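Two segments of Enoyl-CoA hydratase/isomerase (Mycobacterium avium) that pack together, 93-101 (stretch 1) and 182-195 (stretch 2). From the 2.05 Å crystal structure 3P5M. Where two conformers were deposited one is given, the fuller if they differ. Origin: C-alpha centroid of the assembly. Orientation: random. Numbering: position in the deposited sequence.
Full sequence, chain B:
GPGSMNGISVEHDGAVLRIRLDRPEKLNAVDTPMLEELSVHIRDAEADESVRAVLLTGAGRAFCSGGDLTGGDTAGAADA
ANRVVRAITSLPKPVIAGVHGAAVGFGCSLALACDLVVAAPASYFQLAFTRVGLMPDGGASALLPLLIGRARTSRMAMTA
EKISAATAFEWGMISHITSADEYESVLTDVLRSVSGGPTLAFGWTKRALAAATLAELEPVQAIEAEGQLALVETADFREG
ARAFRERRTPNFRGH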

ATOM      1  N   LYS B  93     -32.566   8.992  -6.048  1.00 12.68           N
ATOM      2  CA  LYS B  93     -32.239   9.208  -4.646  1.00 12.68           C
ATOM      3  C   LYS B  93     -31.118   8.273  -4.241  1.00 11.72           C
ATOM      4  O   LYS B  93     -31.011   7.151  -4.772  1.00 12.34           O
ATOM      5  CB  LYS B  93     -33.475   8.924  -3.780  1.00 12.98           C
ATOM      6  CG  LYS B  93     -34.596   9.943  -3.972  1.00 13.76           C
ATOM      7  CD  LYS B  93     -35.872   9.597  -3.174  1.00 13.09           C
ATOM      8  CE  LYS B  93     -37.017  10.586  -3.512  1.00 13.68           C
ATOM      9  NZ  LYS B  93     -38.173  10.486  -2.555  1.00 14.13           N
ATOM     10  N   PRO B  94     -30.250   8.729  -3.340  1.00 11.10           N
ATOM     11  CA  PRO B  94     -29.112   7.897  -2.965  1.00 11.04           C
ATOM     12  C   PRO B  94     -29.525   6.607  -2.240  1.00 11.08           C
ATOM     13  O   PRO B  94     -30.444   6.620  -1.414  1.00 10.87           O
ATOM     14  CB  PRO B  94     -28.284   8.807  -2.039  1.00 11.20           C
ATOM     15  CG  PRO B  94     -29.268   9.884  -1.600  1.00 12.14           C
ATOM     16  CD  PRO B  94     -30.187  10.075  -2.733  1.00 10.34           C
ATOM     17  N   VAL B  95     -28.869   5.504  -2.605  1.00 10.48           N
ATOM     18  CA  VAL B  95     -29.157   4.173  -2.043  1.00 10.45           C
ATOM     19  C   VAL B  95     -27.832   3.711  -1.434  1.00 10.85           C
ATOM     20  O   VAL B  95     -26.805   3.667  -2.143  1.00  9.13           O
ATOM     21  CB  VAL B  95     -29.592   3.162  -3.145  1.00 10.42           C
ATOM     22  CG1 VAL B  95     -29.928   1.800  -2.561  1.00 10.07           C
ATOM     23  CG2 VAL B  95     -30.833   3.685  -3.912  1.00 12.04           C
ATOM     24  N   ILE B  96     -27.856   3.405  -0.133  1.00 11.16           N
ATOM     25  CA  ILE B  96     -26.670   2.948   0.573  1.00 11.75           C
ATOM     26  C   ILE B  96     -26.800   1.502   1.003  1.00 11.86           C
ATOM     27  O   ILE B  96     -27.770   1.126   1.661  1.00 12.29           O
ATOM     28  CB  ILE B  96     -26.357   3.874   1.793  1.00 12.98           C
ATOM     29  CG1 ILE B  96     -26.009   5.258   1.293  1.00 11.21           C
ATOM     30  CG2 ILE B  96     -25.216   3.337   2.668  1.00 12.85           C
ATOM     31  CD1 ILE B  96     -26.804   6.262   1.944  1.00 15.93           C
ATOM     32  N   ALA B  97     -25.813   0.689   0.617  1.00 11.03           N
ATOM     33  CA  ALA B  97     -25.705  -0.668   1.130  1.00 10.56           C
ATOM     34  C   ALA B  97     -24.815  -0.694   2.391  1.00 10.54           C
ATOM     35  O   ALA B  97     -23.671  -0.294   2.346  1.00  9.49           O
ATOM     36  CB  ALA B  97     -25.167  -1.613   0.030  1.00 10.15           C
ATOM     37  N   GLY B  98     -25.356  -1.132   3.527  1.00  9.67           N
ATOM     38  CA  GLY B  98     -24.510  -1.409   4.673  1.00 10.07           C
ATOM     39  C   GLY B  98     -24.283  -2.900   4.613  1.00 10.33           C
ATOM     40  O   GLY B  98     -25.201  -3.678   4.815  1.00 10.88           O
ATOM     41  N   VAL B  99     -23.077  -3.311   4.285  1.00 10.45           N
ATOM     42  CA  VAL B  99     -22.788  -4.730   4.056  1.00 10.90           C
ATOM     43  C   VAL B  99     -21.959  -5.321   5.211  1.00 11.97           C
ATOM     44  O   VAL B  99     -20.791  -4.948   5.431  1.00 10.42           O
ATOM     45  CB  VAL B  99     -22.017  -4.949   2.744  1.00 11.16           C
ATOM     46  CG1 VAL B  99     -21.719  -6.436   2.528  1.00 11.93           C
ATOM     47  CG2 VAL B  99     -22.806  -4.412   1.550  1.00 10.75           C
ATOM     48  N   HIS B 100     -22.557  -6.260   5.934  1.00 11.90           N
ATOM     49  CA  HIS B 100     -21.791  -7.023   6.922  1.00 13.33           C
ATOM     50  C   HIS B 100     -21.817  -8.467   6.412  1.00 13.52           C
ATOM     51  O   HIS B 100     -22.700  -8.847   5.641  1.00 15.38           O
ATOM     52  CB  HIS B 100     -22.428  -6.884   8.321  1.00 12.65           C
ATOM     53  CG  HIS B 100     -23.613  -7.769   8.514  1.00 17.28           C
ATOM     54  ND1 HIS B 100     -24.778  -7.620   7.781  1.00 16.49           N
ATOM     55  CD2 HIS B 100     -23.800  -8.858   9.312  1.00 17.48           C
ATOM     56  CE1 HIS B 100     -25.630  -8.574   8.120  1.00 18.46           C
ATOM     57  NE2 HIS B 100     -25.063  -9.335   9.045  1.00 20.22           N
ATOM     58  N   GLY B 101     -20.848  -9.283   6.795  1.00 13.05           N
ATOM     59  CA  GLY B 101     -20.833 -10.665   6.337  1.00 12.50           C
ATOM     60  C   GLY B 101     -20.839 -10.858   4.828  1.00 12.32           C
ATOM     61  O   GLY B 101     -20.377  -9.982   4.055  1.00 11.89           O
ATOM     62  N   GLU B 182     -16.376  -0.123  14.567  1.00 14.40           N
ATOM     63  CA  GLU B 182     -16.921   1.154  14.093  1.00 14.11           C
ATOM     64  C   GLU B 182     -17.966   1.113  12.972  1.00 13.88           C
ATOM     65  O   GLU B 182     -18.450   2.175  12.531  1.00 13.52           O
ATOM     66  CB  GLU B 182     -15.787   2.073  13.686  1.00 13.75           C
ATOM     67  CG  GLU B 182     -15.094   2.728  14.866  1.00 15.38           C
ATOM     68  CD  GLU B 182     -13.865   3.544  14.464  1.00 16.39           C
ATOM     69  OE1 GLU B 182     -13.598   3.717  13.249  1.00 17.76           O
ATOM     70  OE2 GLU B 182     -13.180   4.034  15.369  1.00 17.56           O
ATOM     71  N   TYR B 183     -18.319  -0.090  12.523  1.00 13.40           N
ATOM     72  CA  TYR B 183     -19.146  -0.256  11.342  1.00 12.95           C
ATOM     73  C   TYR B 183     -20.499   0.472  11.470  1.00 13.27           C
ATOM     74  O   TYR B 183     -20.885   1.247  10.576  1.00 11.26           O
ATOM     75  CB  TYR B 183     -19.349  -1.760  11.056  1.00 12.90           C
ATOM     76  CG  TYR B 183     -20.510  -2.041  10.103  1.00 15.19           C
ATOM     77  CD1 TYR B 183     -20.462  -1.640   8.769  1.00 12.63           C
ATOM     78  CD2 TYR B 183     -21.648  -2.708  10.551  1.00 15.33           C
ATOM     79  CE1 TYR B 183     -21.540  -1.897   7.891  1.00 14.33           C
ATOM     80  CE2 TYR B 183     -22.720  -2.983   9.700  1.00 13.37           C
ATOM     81  CZ  TYR B 183     -22.663  -2.572   8.367  1.00 15.89           C
ATOM     82  OH  TYR B 183     -23.740  -2.834   7.531  1.00 12.70           O
ATOM     83  N   GLU B 184     -21.210   0.186  12.566  1.00 13.19           N
ATOM     84  CA  GLU B 184     -22.548   0.707  12.810  1.00 15.15           C
ATOM     85  C   GLU B 184     -22.525   2.230  12.891  1.00 15.21           C
ATOM     86  O   GLU B 184     -23.377   2.908  12.298  1.00 14.81           O
ATOM     87  CB  GLU B 184     -23.162   0.101  14.107  1.00 15.39           C
ATOM     88  CG  GLU B 184     -23.679  -1.331  13.957  1.00 18.59           C
ATOM     89  CD  GLU B 184     -22.556  -2.394  14.073  1.00 27.32           C
ATOM     90  OE1 GLU B 184     -21.356  -2.023  14.252  1.00 26.87           O
ATOM     91  OE2 GLU B 184     -22.872  -3.612  13.978  1.00 29.60           O
ATOM     92  N   SER B 185     -21.538   2.756  13.618  1.00 15.56           N
ATOM     93  CA  SER B 185     -21.436   4.191  13.852  0.70 16.29           C
ATOM     94  C   SER B 185     -21.108   4.924  12.559  1.00 16.08           C
ATOM     95  O   SER B 185     -21.686   5.991  12.281  1.00 16.29           O
ATOM     96  CB  SER B 185     -20.374   4.485  14.907  0.70 16.87           C
ATOM     97  OG  SER B 185     -20.000   5.848  14.846  0.70 19.30           O
ATOM     98  N   VAL B 186     -20.212   4.339  11.760  1.00 14.34           N
ATOM     99  CA  VAL B 186     -19.851   4.922  10.460  1.00 13.75           C
ATOM    100  C   VAL B 186     -21.036   4.896   9.491  1.00 13.76           C
ATOM    101  O   VAL B 186     -21.363   5.909   8.916  1.00 13.90           O
ATOM    102  CB  VAL B 186     -18.583   4.300   9.840  1.00 12.77           C
ATOM    103  CG1 VAL B 186     -18.360   4.805   8.425  1.00 13.86           C
ATOM    104  CG2 VAL B 186     -17.379   4.696  10.679  1.00 12.22           C
ATOM    105  N   LEU B 187     -21.708   3.763   9.411  1.00 12.98           N
ATOM    106  CA  LEU B 187     -22.923   3.615   8.665  1.00 12.92           C
ATOM    107  C   LEU B 187     -23.951   4.706   9.044  1.00 12.40           C
ATOM    108  O   LEU B 187     -24.484   5.395   8.161  1.00 10.71           O
ATOM    109  CB  LEU B 187     -23.492   2.198   8.850  1.00 13.61           C
ATOM    110  CG  LEU B 187     -24.741   1.895   7.998  1.00 16.35           C
ATOM    111  CD1 LEU B 187     -24.467   2.068   6.525  1.00 16.04           C
ATOM    112  CD2 LEU B 187     -25.362   0.528   8.285  1.00 13.94           C
ATOM    113  N   THR B 188     -24.156   4.884  10.358  1.00 13.03           N
ATOM    114  CA  THR B 188     -25.056   5.929  10.877  1.00 13.56           C
ATOM    115  C   THR B 188     -24.584   7.302  10.405  1.00 13.42           C
ATOM    116  O   THR B 188     -25.396   8.102   9.918  1.00 12.97           O
ATOM    117  CB  THR B 188     -25.159   5.917  12.434  1.00 13.81           C
ATOM    118  OG1 THR B 188     -25.631   4.642  12.861  1.00 15.51           O
ATOM    119  CG2 THR B 188     -26.097   7.011  12.934  1.00 13.60           C
ATOM    120  N   ASP B 189     -23.281   7.569  10.537  1.00 13.57           N
ATOM    121  CA  ASP B 189     -22.746   8.869  10.130  1.00 13.56           C
ATOM    122  C   ASP B 189     -23.042   9.139   8.674  1.00 13.20           C
ATOM    123  O   ASP B 189     -23.566  10.192   8.354  1.00 13.04           O
ATOM    124  CB  ASP B 189     -21.253   8.963  10.360  1.00 14.19           C
ATOM    125  CG  ASP B 189     -20.881   9.095  11.837  1.00 18.59           C
ATOM    126  OD1 ASP B 189     -21.764   9.185  12.712  1.00 22.68           O
ATOM    127  OD2 ASP B 189     -19.663   9.099  12.133  1.00 23.45           O
ATOM    128  N   VAL B 190     -22.724   8.177   7.799  1.00 12.11           N
ATOM    129  CA  VAL B 190     -22.932   8.340   6.349  1.00 11.87           C
ATOM    130  C   VAL B 190     -24.444   8.477   6.011  1.00 12.35           C
ATOM    131  O   VAL B 190     -24.842   9.333   5.232  1.00 11.43           O
ATOM    132  CB  VAL B 190     -22.239   7.162   5.587  1.00 11.95           C
ATOM    133  CG1 VAL B 190     -22.705   7.043   4.103  1.00 12.66           C
ATOM    134  CG2 VAL B 190     -20.718   7.319   5.661  1.00 10.19           C
ATOM    135  N   LEU B 191     -25.285   7.631   6.599  1.00 12.31           N
ATOM    136  CA  LEU B 191     -26.709   7.719   6.345  1.00 13.93           C
ATOM    137  C   LEU B 191     -27.257   9.090   6.805  1.00 14.99           C
ATOM    138  O   LEU B 191     -27.960   9.778   6.037  1.00 15.20           O
ATOM    139  CB  LEU B 191     -27.437   6.578   7.035  1.00 14.48           C
ATOM    140  CG  LEU B 191     -28.874   6.279   6.607  1.00 18.74           C
ATOM    141  CD1 LEU B 191     -28.964   5.830   5.113  1.00 19.37           C
ATOM    142  CD2 LEU B 191     -29.486   5.231   7.582  1.00 21.62           C
ATOM    143  N   ARG B 192     -26.923   9.505   8.023  1.00 14.06           N
ATOM    144  CA  ARG B 192     -27.334  10.833   8.469  1.00 15.61           C
ATOM    145  C   ARG B 192     -26.946  11.920   7.457  1.00 14.82           C
ATOM    146  O   ARG B 192     -27.782  12.734   7.068  1.00 14.96           O
ATOM    147  CB  ARG B 192     -26.786  11.181   9.877  1.00 16.31           C
ATOM    148  CG  ARG B 192     -26.883  12.710  10.249  1.00 20.57           C
ATOM    149  CD  ARG B 192     -25.898  13.136  11.407  1.00 28.59           C
ATOM    150  NE  ARG B 192     -24.565  12.527  11.222  1.00 34.93           N
ATOM    151  CZ  ARG B 192     -23.608  12.987  10.409  1.00 35.83           C
ATOM    152  NH1 ARG B 192     -23.790  14.113   9.705  1.00 36.02           N
ATOM    153  NH2 ARG B 192     -22.457  12.326  10.313  1.00 35.53           N
ATOM    154  N   SER B 193     -25.688  11.952   7.062  1.00 14.17           N
ATOM    155  CA  SER B 193     -25.203  13.032   6.225  1.00 15.48           C
ATOM    156  C   SER B 193     -25.820  13.075   4.794  1.00 15.40           C
ATOM    157  O   SER B 193     -26.246  14.133   4.301  1.00 14.99           O
ATOM    158  CB  SER B 193     -23.696  13.000   6.147  1.00 15.49           C
ATOM    159  OG  SER B 193     -23.339  13.771   5.027  1.00 19.74           O
ATOM    160  N   VAL B 194     -25.858  11.921   4.148  1.00 15.37           N
ATOM    161  CA  VAL B 194     -26.503  11.733   2.846  1.00 16.04           C
ATOM    162  C   VAL B 194     -28.030  12.074   2.852  1.00 16.23           C
ATOM    163  O   VAL B 194     -28.484  12.872   2.039  1.00 16.20           O
ATOM    164  CB  VAL B 194     -26.198  10.298   2.341  1.00 15.58           C
ATOM    165  CG1 VAL B 194     -26.990   9.938   1.107  1.00 17.28           C
ATOM    166  CG2 VAL B 194     -24.732  10.195   2.037  1.00 14.68           C
ATOM    167  N   SER B 195     -28.783  11.502   3.798  1.00 16.56           N
ATOM    168  CA  SER B 195     -30.214  11.800   3.980  1.00 16.58           C
ATOM    169  C   SER B 195     -30.487  13.267   4.359  1.00 17.28           C
ATOM    170  O   SER B 195     -31.614  13.715   4.252  1.00 17.58           O
ATOM    171  CB  SER B 195     -30.851  10.857   5.022  1.00 16.62           C
ATOM    172  OG  SER B 195     -30.384  11.136   6.329  1.00 14.75           O
TER

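Strand 95-99 lies against the helix of stretch 2, nearly antiparallel to it (176°), with the axes 10.0 Å apart at closest approach. Tyr183, in the first turn of the helix, points toward the strand and sets its hydroxyl against the backbone: Tyr183 OH is 3.0 Å from Gly98 C, which meets the ring at its edge. Tyr183 OH also comes within 3.2 Å of Gly98 O and 3.3 Å of Val99 N, but the angles are poor and neither pair is a hydrogen bond. Beside it, Tyr183 CE2 approaches His100 CB at 4.1 Å, while the imidazole leads away. One turn on, Leu187 leaves the helix sideways and its end bends in, bringing CD1 to 3.9 Å from Gly98 CA and 4.1 Å from Ile96 CG2. Here the two backbones come close, Gly98 CA to Leu187 CA 6.6 Å, and Gly98 leaves room for the side chains as they lie: an ideal CB on Gly98 would clash with Leu187 CD2 and Tyr183 OH. Leu191 repeats the sideways departure, its CD1 reaching Ile96 CD1 at 3.9 Å. Val194 points toward the strand; its CG1 lies 3.8 Å from Ile96 CD1 and 3.5 Å from Pro94 CG. Ile96 thus touches three helix residues, and no hydrogen bond crosses the contact, which rests on packing.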